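Local coordinates for protein restriction endonuclease S subunits (Thermoanaerobacter tengcongensis, PDB 3OKG) that probably recognises the target DNA sequence as the specificity subunit of a type I restriction-modification system, working together with methyltransferase M subunits, at residues N144-S149 / Y165-P170; E206-T211 / V372-Q377; I291-P296 / K353-V358. All coordinates share one frame; numbering follows the deposited sequence.

Contact 1 of 3, residues N144-S149 / Y165-P170; sequences NQLTAS and YNTLIP
Gln145 lays its terminal amide alongside the backbone of Leu168 and uses both ends of it there. OE1 accepts from Leu168 N at 2.9 Å, a nearly straight bond with the donor tilted 17° from the plane of the side-chain carbonyl. NE2 in turn gives a hydrogen to Leu168 O at 3.0 Å, almost linearly (173°) and on a lone pair of that carbonyl. Two bonds from one amide to the N-H and C=O of a single residue close a small ring and fix which way round the amide sits. With CG beside the backbone N (chi1 -70°) and the chain extended at the next bond, the amide reaches the start of strand 168-171; NE2 also donates to Phe141 O. Thr167 packs beside this pair of bonds: its CB lies 3.7 Å from Gln145 OE1, and its CG2 packs 3.9 Å from Gln145 CB. The same methyl meets Leu146 CD2 at 3.6 Å, making a small apolar patch next to the polar one, while Thr167 OG1 turns to Val164 O. Shortened to an alanine, this position is likely to leave Leu168 N and O, and Phe141 O, without their amide mate and to open a gap beside Thr167. Ile169 pairs with Val29 of strand 27-30 and, just ahead of the strand, Thr167 bonds to Leu31, whereas the N-H and C=O of Leu168 meet the amide of Gln145. The chemistry implies a side chain standing in for a neighbouring strand, joining the loop after helix 140-143 to a two-stranded antiparallel sheet.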
loop_
_atom_site.group_PDB
_atom_site.type_symbol
_atom_site.label_atom_id
_atom_site.label_comp_id
_atom_site.label_asym_id
_atom_site.label_seq_id
_atom_site.Cartn_x
_atom_site.Cartn_y
_atom_site.Cartn_z
ATOM N N ASN A 144 -10.754 -2.214 -22.113
ATOM C CA ASN A 144 -10.699 -3.605 -22.492
ATOM C C ASN A 144 -11.220 -3.818 -23.917
ATOM O O ASN A 144 -11.033 -4.893 -24.514
ATOM C CB ASN A 144 -11.454 -4.438 -21.459
ATOM C CG ASN A 144 -10.694 -4.550 -20.097
ATOM O OD1 ASN A 144 -9.525 -4.138 -19.957
ATOM N ND2 ASN A 144 -11.374 -5.112 -19.094
ATOM N N GLN A 145 -11.844 -2.783 -24.473
ATOM C CA GLN A 145 -12.353 -2.860 -25.850
ATOM C C GLN A 145 -11.338 -2.402 -26.898
ATOM O O GLN A 145 -11.545 -2.568 -28.114
ATOM C CB GLN A 145 -13.621 -2.026 -25.990
ATOM C CG GLN A 145 -14.826 -2.578 -25.266
ATOM C CD GLN A 145 -16.038 -1.708 -25.541
ATOM O OE1 GLN A 145 -16.453 -1.570 -26.683
ATOM N NE2 GLN A 145 -16.588 -1.092 -24.500
ATOM N N LEU A 146 -10.229 -1.830 -26.440
ATOM C CA LEU A 146 -9.263 -1.253 -27.377
ATOM C C LEU A 146 -8.293 -2.332 -27.850
ATOM O O LEU A 146 -7.309 -2.654 -27.190
ATOM C CB LEU A 146 -8.525 -0.082 -26.720
ATOM C CG LEU A 146 -9.501 1.039 -26.342
ATOM C CD1 LEU A 146 -8.720 2.092 -25.542
ATOM C CD2 LEU A 146 -10.144 1.657 -27.573
ATOM N N THR A 147 -8.578 -2.902 -29.004
ATOM C CA THR A 147 -7.835 -4.079 -29.416
ATOM C C THR A 147 -6.342 -3.864 -29.654
ATOM O O THR A 147 -5.545 -4.769 -29.386
ATOM C CB THR A 147 -8.506 -4.712 -30.643
ATOM O OG1 THR A 147 -8.513 -3.776 -31.721
ATOM C CG2 THR A 147 -9.891 -5.025 -30.273
ATOM N N ALA A 148 -5.964 -2.673 -30.128
ATOM C CA ALA A 148 -4.557 -2.375 -30.373
ATOM C C ALA A 148 -3.714 -2.368 -29.089
ATOM O O ALA A 148 -2.480 -2.351 -29.160
ATOM C CB ALA A 148 -4.386 -1.047 -31.130
ATOM N N SER A 149 -4.366 -2.403 -27.929
ATOM C CA SER A 149 -3.628 -2.513 -26.666
ATOM C C SER A 149 -3.235 -3.936 -26.334
ATOM O O SER A 149 -2.312 -4.164 -25.547
ATOM C CB SER A 149 -4.456 -1.962 -25.494
ATOM O OG SER A 149 -4.620 -0.577 -25.648
ATOM N N TYR A 165 -13.496 6.232 -30.148
ATOM C CA TYR A 165 -14.855 6.639 -30.496
ATOM C C TYR A 165 -15.720 5.417 -30.841
ATOM O O TYR A 165 -16.933 5.460 -30.702
ATOM C CB TYR A 165 -14.881 7.613 -31.678
ATOM C CG TYR A 165 -14.205 8.948 -31.435
ATOM C CD1 TYR A 165 -14.478 9.702 -30.279
ATOM C CD2 TYR A 165 -13.342 9.477 -32.372
ATOM C CE1 TYR A 165 -13.857 10.951 -30.065
ATOM C CE2 TYR A 165 -12.739 10.715 -32.183
ATOM C CZ TYR A 165 -13.004 11.452 -31.030
ATOM O OH TYR A 165 -12.363 12.672 -30.846
ATOM N N ASN A 166 -15.090 4.328 -31.274
ATOM C CA ASN A 166 -15.849 3.143 -31.682
ATOM C C ASN A 166 -16.276 2.238 -30.540
ATOM O O ASN A 166 -17.066 1.302 -30.734
ATOM C CB ASN A 166 -15.049 2.332 -32.723
ATOM C CG ASN A 166 -15.081 2.978 -34.090
ATOM O OD1 ASN A 166 -15.973 3.779 -34.382
ATOM N ND2 ASN A 166 -14.107 2.635 -34.944
ATOM N N THR A 167 -15.766 2.501 -29.340
ATOM C CA THR A 167 -16.084 1.619 -28.223
ATOM C C THR A 167 -17.564 1.735 -27.894
ATOM O O THR A 167 -18.161 2.786 -28.108
ATOM C CB THR A 167 -15.203 1.895 -26.950
ATOM O OG1 THR A 167 -15.451 3.219 -26.457
ATOM C CG2 THR A 167 -13.692 1.689 -27.242
ATOM N N LEU A 168 -18.155 0.656 -27.378
ATOM C CA LEU A 168 -19.551 0.667 -26.950
ATOM C C LEU A 168 -19.704 1.157 -25.521
ATOM O O LEU A 168 -18.922 0.772 -24.662
ATOM C CB LEU A 168 -20.131 -0.761 -26.993
ATOM C CG LEU A 168 -20.312 -1.354 -28.380
ATOM C CD1 LEU A 168 -21.014 -2.755 -28.291
ATOM C CD2 LEU A 168 -21.118 -0.388 -29.237
ATOM N N ILE A 169 -20.751 1.945 -25.259
ATOM C CA ILE A 169 -21.015 2.459 -23.924
ATOM C C ILE A 169 -22.508 2.340 -23.591
ATOM O O ILE A 169 -23.337 2.486 -24.468
ATOM C CB ILE A 169 -20.605 3.969 -23.806
ATOM C CG1 ILE A 169 -21.388 4.846 -24.791
ATOM C CG2 ILE A 169 -19.075 4.123 -23.980
ATOM C CD1 ILE A 169 -21.522 6.378 -24.345
ATOM N N PRO A 170 -22.836 2.079 -22.316
ATOM C CA PRO A 170 -24.222 2.060 -21.874
ATOM C C PRO A 170 -24.669 3.499 -21.661
ATOM O O PRO A 170 -23.946 4.292 -21.039
ATOM C CB PRO A 170 -24.150 1.362 -20.514
ATOM C CG PRO A 170 -22.763 1.490 -20.060
ATOM C CD PRO A 170 -21.915 2.026 -21.178
#

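Contact 2 of 3, residues E206-T211 / V372-Q377; sequences ELLMQT and VAYLDQ
Met209 bends across to the backbone of Leu375, where its methyl CE stops 3.7 Å from Leu375 O. The thioether follows at a longer range, with Met209 SD 4.4 Å from Leu375 CD2, so the sulfur and a leucine methyl share the apolar centre of the contact. CG of Met209 stands opposite the backbone N (chi1 171°), and the turns at chi2 and chi3 fold the chain over, bringing the methyl to the partner helix. This is the closer-packed part: Leu375 is buried, and Ala212 and Leu213 of helix 174-216 add to its surroundings. The outer part is looser and more open to solvent. There Leu208 and Tyr374, both exposed, meet at a single point, Leu208 CD1 lying 3.6 Å from Tyr374 OH; the leucine methyl touches the phenolic oxygen and not the face of the ring. Both side chains leave their helices with CG opposite the backbone N (178° for Leu208), which lets their ends meet on the solvent side. The joining is by van der Waals contact alone. It belongs to the packing of two long helices, 174-216 and 365-388, the second lying here in a predicted coiled coil. Ile378, about one turn on from Leu375, touches both Leu208 and Met209, while helix 324-333 also packs against helix 365-388, Tyr329 touching Leu375 and its OH hydrogen-bonded to Asp376 OD1.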
loop_
_atom_site.group_PDB
_atom_site.type_symbol
_atom_site.label_atom_id
_atom_site.label_comp_id
_atom_site.label_asym_id
_atom_site.label_seq_id
_atom_site.Cartn_x
_atom_site.Cartn_y
_atom_site.Cartn_z
ATOM N N GLU A 206 -0.598 3.454 17.640
ATOM C CA GLU A 206 0.833 3.357 17.919
ATOM C C GLU A 206 1.161 4.059 19.233
ATOM O O GLU A 206 1.924 3.545 20.051
ATOM C CB GLU A 206 1.644 3.943 16.769
ATOM C CG GLU A 206 1.716 3.009 15.570
ATOM C CD GLU A 206 2.401 3.644 14.375
ATOM O OE1 GLU A 206 2.932 4.768 14.517
ATOM O OE2 GLU A 206 2.407 3.017 13.295
ATOM N N LEU A 207 0.564 5.229 19.431
ATOM C CA LEU A 207 0.772 6.012 20.639
ATOM C C LEU A 207 0.274 5.248 21.870
ATOM O O LEU A 207 0.921 5.222 22.928
ATOM C CB LEU A 207 0.053 7.356 20.506
ATOM C CG LEU A 207 0.765 8.584 21.062
ATOM C CD1 LEU A 207 0.133 9.861 20.505
ATOM C CD2 LEU A 207 0.728 8.561 22.574
ATOM N N LEU A 208 -0.881 4.622 21.724
ATOM C CA LEU A 208 -1.416 3.746 22.757
ATOM C C LEU A 208 -0.427 2.644 23.176
ATOM O O LEU A 208 -0.254 2.373 24.370
ATOM C CB LEU A 208 -2.718 3.106 22.273
ATOM C CG LEU A 208 -3.370 2.129 23.249
ATOM C CD1 LEU A 208 -3.419 2.709 24.668
ATOM C CD2 LEU A 208 -4.755 1.738 22.776
ATOM N N MET A 209 0.192 1.995 22.198
ATOM C CA MET A 209 1.108 0.891 22.494
ATOM C C MET A 209 2.296 1.431 23.279
ATOM O O MET A 209 2.644 0.918 24.351
ATOM C CB MET A 209 1.600 0.236 21.211
ATOM C CG MET A 209 2.719 -0.775 21.409
ATOM S SD MET A 209 2.154 -2.165 22.423
ATOM C CE MET A 209 1.456 -3.139 21.135
ATOM N N GLN A 210 2.901 2.481 22.734
ATOM C CA GLN A 210 4.045 3.141 23.352
ATOM C C GLN A 210 3.743 3.592 24.795
ATOM O O GLN A 210 4.542 3.358 25.704
ATOM C CB GLN A 210 4.503 4.301 22.456
ATOM C CG GLN A 210 5.680 5.103 22.980
ATOM C CD GLN A 210 6.129 6.179 21.995
ATOM O OE1 GLN A 210 6.755 5.879 20.975
ATOM N NE2 GLN A 210 5.812 7.439 22.302
ATOM N N THR A 211 2.576 4.196 25.004
ATOM C CA THR A 211 2.109 4.607 26.325
ATOM C C THR A 211 1.904 3.425 27.273
ATOM O O THR A 211 2.266 3.484 28.464
ATOM C CB THR A 211 0.778 5.402 26.220
ATOM O OG1 THR A 211 1.014 6.641 25.541
ATOM C CG2 THR A 211 0.215 5.687 27.598
ATOM N N VAL A 372 0.051 -9.123 29.435
ATOM C CA VAL A 372 0.398 -9.607 28.082
ATOM C C VAL A 372 -0.863 -9.717 27.192
ATOM O O VAL A 372 -0.843 -9.389 26.005
ATOM C CB VAL A 372 1.167 -10.965 28.107
ATOM C CG1 VAL A 372 1.148 -11.644 26.753
ATOM C CG2 VAL A 372 2.644 -10.749 28.509
ATOM N N ALA A 373 -1.961 -10.182 27.765
ATOM C CA ALA A 373 -3.202 -10.275 26.991
ATOM C C ALA A 373 -3.632 -8.883 26.482
ATOM O O ALA A 373 -4.046 -8.719 25.339
ATOM C CB ALA A 373 -4.286 -10.898 27.828
ATOM N N TYR A 374 -3.496 -7.875 27.332
ATOM C CA TYR A 374 -3.827 -6.509 26.945
ATOM C C TYR A 374 -2.912 -5.968 25.844
ATOM O O TYR A 374 -3.388 -5.417 24.859
ATOM C CB TYR A 374 -3.817 -5.582 28.158
ATOM C CG TYR A 374 -3.892 -4.123 27.798
ATOM C CD1 TYR A 374 -5.078 -3.570 27.302
ATOM C CD2 TYR A 374 -2.795 -3.294 27.958
ATOM C CE1 TYR A 374 -5.162 -2.223 26.962
ATOM C CE2 TYR A 374 -2.869 -1.931 27.632
ATOM C CZ TYR A 374 -4.055 -1.406 27.135
ATOM O OH TYR A 374 -4.139 -0.068 26.803
ATOM N N LEU A 375 -1.600 -6.106 26.020
ATOM C CA LEU A 375 -0.629 -5.666 25.016
ATOM C C LEU A 375 -0.800 -6.402 23.687
ATOM O O LEU A 375 -0.598 -5.823 22.628
ATOM C CB LEU A 375 0.814 -5.898 25.520
ATOM C CG LEU A 375 1.258 -5.056 26.733
ATOM C CD1 LEU A 375 2.716 -5.449 27.103
ATOM C CD2 LEU A 375 1.150 -3.567 26.451
ATOM N N ASP A 376 -1.105 -7.693 23.756
ATOM C CA ASP A 376 -1.298 -8.483 22.550
ATOM C C ASP A 376 -2.429 -7.894 21.713
ATOM O O ASP A 376 -2.332 -7.855 20.486
ATOM C CB ASP A 376 -1.648 -9.931 22.896
ATOM C CG ASP A 376 -0.430 -10.756 23.263
ATOM O OD1 ASP A 376 0.715 -10.280 23.075
ATOM O OD2 ASP A 376 -0.636 -11.890 23.732
ATOM N N GLN A 377 -3.502 -7.465 22.377
ATOM C CA GLN A 377 -4.637 -6.875 21.646
ATOM C C GLN A 377 -4.187 -5.626 20.868
ATOM O O GLN A 377 -4.462 -5.481 19.690
ATOM C CB GLN A 377 -5.788 -6.562 22.615
ATOM C CG GLN A 377 -6.907 -5.720 22.040
ATOM C CD GLN A 377 -8.154 -6.531 21.687
ATOM O OE1 GLN A 377 -8.090 -7.747 21.461
ATOM N NE2 GLN A 377 -9.300 -5.853 21.640
#

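Contact 3 of 3, residues I291-P296 / K353-V358; sequences ISVRAP and KDLQNV
Leu355 turns its CG through a chi1 of -105° and a chi2 of 21°, both away from the usual staggered values, and this puts its CD2 methyl over the neighbouring methyls of Ile291 and Val293. On the other side Ile291 holds CG1 opposite its backbone N (chi1 -173°), leaving the CG2 branch to face the leucine, while Val293 presents CG1. The CA-CB bonds of all three residues point into the contact. The distances are even: Leu355 CD2 is 4.4 Å from Ile291 CG2 and 4.4 Å from Val293 CG1. One methyl therefore meets two others, one at the end of strand 289-292 and one just past it, in a light apolar touch with 89 Å² buried in all. Ile291 and Val293 are two positions apart, so both reach the same face, while Ser292 between them sends its side chain elsewhere. This is helix-on-sheet packing in the second DNA specificity domain: the short helix 352-357 lies against an antiparallel four-stranded sheet in which strand 289-292 runs between strands 313-318 and 300-302. Leu355 packs on the sheet face and also touches Ala314 of strand 313-318 and Ile239 and Met241 of strand 237-241, so that three strands share its side chain. Val293 carries the line past the strand end, its backbone bonded to Gly312 and Ile350. Beyond it the chain turns back, and Ser292 OG donates to Pro296 O at 3.1 Å, from well above the carbonyl plane, across a loop whose Arg294 and Ala295 are poorly ordered. At the helix, Asp354 OD2 accepts from Thr351 N, a side-chain bond to the backbone just ahead of helix 352-357.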
loop_
_atom_site.group_PDB
_atom_site.type_symbol
_atom_site.label_atom_id
_atom_site.label_comp_id
_atom_site.label_asym_id
_atom_site.label_seq_id
_atom_site.Cartn_x
_atom_site.Cartn_y
_atom_site.Cartn_z
ATOM N N ILE A 291 18.278 -13.366 20.868
ATOM C CA ILE A 291 18.596 -11.945 20.810
ATOM C C ILE A 291 19.937 -11.745 20.119
ATOM O O ILE A 291 20.841 -12.554 20.286
ATOM C CB ILE A 291 18.598 -11.317 22.214
ATOM C CG1 ILE A 291 18.765 -9.801 22.135
ATOM C CG2 ILE A 291 19.667 -11.959 23.093
ATOM C CD1 ILE A 291 18.283 -9.083 23.379
ATOM N N SER A 292 20.049 -10.685 19.321
ATOM C CA SER A 292 21.273 -10.418 18.580
ATOM C C SER A 292 22.272 -9.753 19.499
ATOM O O SER A 292 21.957 -8.764 20.138
ATOM C CB SER A 292 20.996 -9.512 17.383
ATOM O OG SER A 292 22.207 -9.100 16.771
ATOM N N VAL A 293 23.482 -10.297 19.571
ATOM C CA VAL A 293 24.491 -9.738 20.469
ATOM C C VAL A 293 25.658 -9.153 19.680
ATOM O O VAL A 293 26.684 -8.789 20.256
ATOM C CB VAL A 293 25.005 -10.798 21.466
ATOM C CG1 VAL A 293 23.911 -11.157 22.460
ATOM C CG2 VAL A 293 25.482 -12.057 20.719
ATOM N N ARG A 294 25.480 -9.039 18.366
ATOM C CA ARG A 294 26.568 -8.658 17.469
ATOM C C ARG A 294 26.654 -7.277 16.809
ATOM O O ARG A 294 27.349 -6.388 17.300
ATOM C CB ARG A 294 26.694 -9.680 16.333
ATOM C CG ARG A 294 27.842 -10.662 16.506
ATOM C CD ARG A 294 28.589 -10.414 17.806
ATOM N NE ARG A 294 29.969 -10.887 17.743
ATOM C CZ ARG A 294 30.573 -11.280 16.627
ATOM N NH1 ARG A 294 29.920 -11.258 15.473
ATOM N NH2 ARG A 294 31.832 -11.695 16.663
ATOM N N ALA A 295 26.024 -7.178 15.643
ATOM C CA ALA A 295 26.123 -6.000 14.799
ATOM C C ALA A 295 24.933 -5.092 15.017
ATOM O O ALA A 295 25.095 -3.944 15.431
ATOM C CB ALA A 295 26.226 -6.402 13.337
ATOM N N PRO A 296 23.740 -5.588 14.707
ATOM C CA PRO A 296 22.503 -4.853 14.991
ATOM C C PRO A 296 21.974 -5.349 16.324
ATOM O O PRO A 296 21.142 -6.255 16.359
ATOM C CB PRO A 296 21.576 -5.288 13.857
ATOM C CG PRO A 296 22.493 -5.626 12.736
ATOM C CD PRO A 296 23.721 -6.211 13.373
ATOM N N LYS A 353 27.274 -11.126 31.007
ATOM C CA LYS A 353 27.075 -10.337 32.209
ATOM C C LYS A 353 26.117 -9.168 31.969
ATOM O O LYS A 353 25.230 -8.924 32.780
ATOM C CB LYS A 353 28.412 -9.869 32.783
ATOM C CG LYS A 353 28.810 -10.609 34.050
ATOM C CD LYS A 353 27.990 -10.097 35.239
ATOM C CE LYS A 353 28.673 -10.357 36.577
ATOM N NZ LYS A 353 28.218 -9.381 37.626
ATOM N N ASP A 354 26.283 -8.473 30.847
ATOM C CA ASP A 354 25.355 -7.416 30.450
ATOM C C ASP A 354 23.911 -7.898 30.541
ATOM O O ASP A 354 23.095 -7.309 31.252
ATOM C CB ASP A 354 25.649 -6.954 29.022
ATOM C CG ASP A 354 26.949 -6.182 28.917
ATOM O OD1 ASP A 354 27.502 -5.807 29.978
ATOM O OD2 ASP A 354 27.417 -5.949 27.778
ATOM N N LEU A 355 23.616 -8.984 29.834
ATOM C CA LEU A 355 22.266 -9.527 29.785
ATOM C C LEU A 355 21.784 -9.916 31.160
ATOM O O LEU A 355 20.651 -9.637 31.524
ATOM C CB LEU A 355 22.218 -10.754 28.884
ATOM C CG LEU A 355 21.596 -10.634 27.493
ATOM C CD1 LEU A 355 21.558 -9.199 27.012
ATOM C CD2 LEU A 355 22.325 -11.542 26.512
ATOM N N GLN A 356 22.643 -10.579 31.923
ATOM C CA GLN A 356 22.255 -11.032 33.250
ATOM C C GLN A 356 21.940 -9.850 34.173
ATOM O O GLN A 356 21.155 -9.986 35.114
ATOM C CB GLN A 356 23.370 -11.876 33.874
ATOM C CG GLN A 356 23.591 -13.247 33.231
ATOM C CD GLN A 356 24.734 -14.005 33.890
ATOM O OE1 GLN A 356 25.683 -13.398 34.386
ATOM N NE2 GLN A 356 24.643 -15.330 33.908
ATOM N N ASN A 357 22.560 -8.702 33.906
ATOM C CA ASN A 357 22.465 -7.547 34.799
ATOM C C ASN A 357 21.301 -6.605 34.503
ATOM O O ASN A 357 21.054 -5.667 35.264
ATOM C CB ASN A 357 23.755 -6.735 34.737
ATOM C CG ASN A 357 24.851 -7.316 35.590
ATOM O OD1 ASN A 357 24.594 -8.138 36.468
ATOM N ND2 ASN A 357 26.085 -6.879 35.346
ATOM N N VAL A 358 20.626 -6.830 33.382
ATOM C CA VAL A 358 19.438 -6.054 33.005
ATOM C C VAL A 358 18.371 -6.191 34.075
ATOM O O VAL A 358 17.943 -7.305 34.367
ATOM C CB VAL A 358 18.866 -6.593 31.670
ATOM C CG1 VAL A 358 17.536 -5.931 31.343
ATOM C CG2 VAL A 358 19.882 -6.386 30.543
#

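How the contacts relate
From the N terminus, contact 1 comes first and closes a short loop of 15 residues, tying the segment after helix 140-143 to strand 168-171 in the first specificity domain. That strand leads almost directly into the long helix 174-216, whose later part carries contact 2. Contact 2 closes a far larger loop of 160 residues by bringing helix 365-388 back against helix 174-216, and within that loop contact 3 closes a shorter one of 56, joining strand 289-292 to helix 352-357 of the second domain. Contact 1 thus stands in series with both. Contacts 2 and 3 have centres about 25 Å apart, whereas the centres of contacts 1 and 3 are about 64 Å apart.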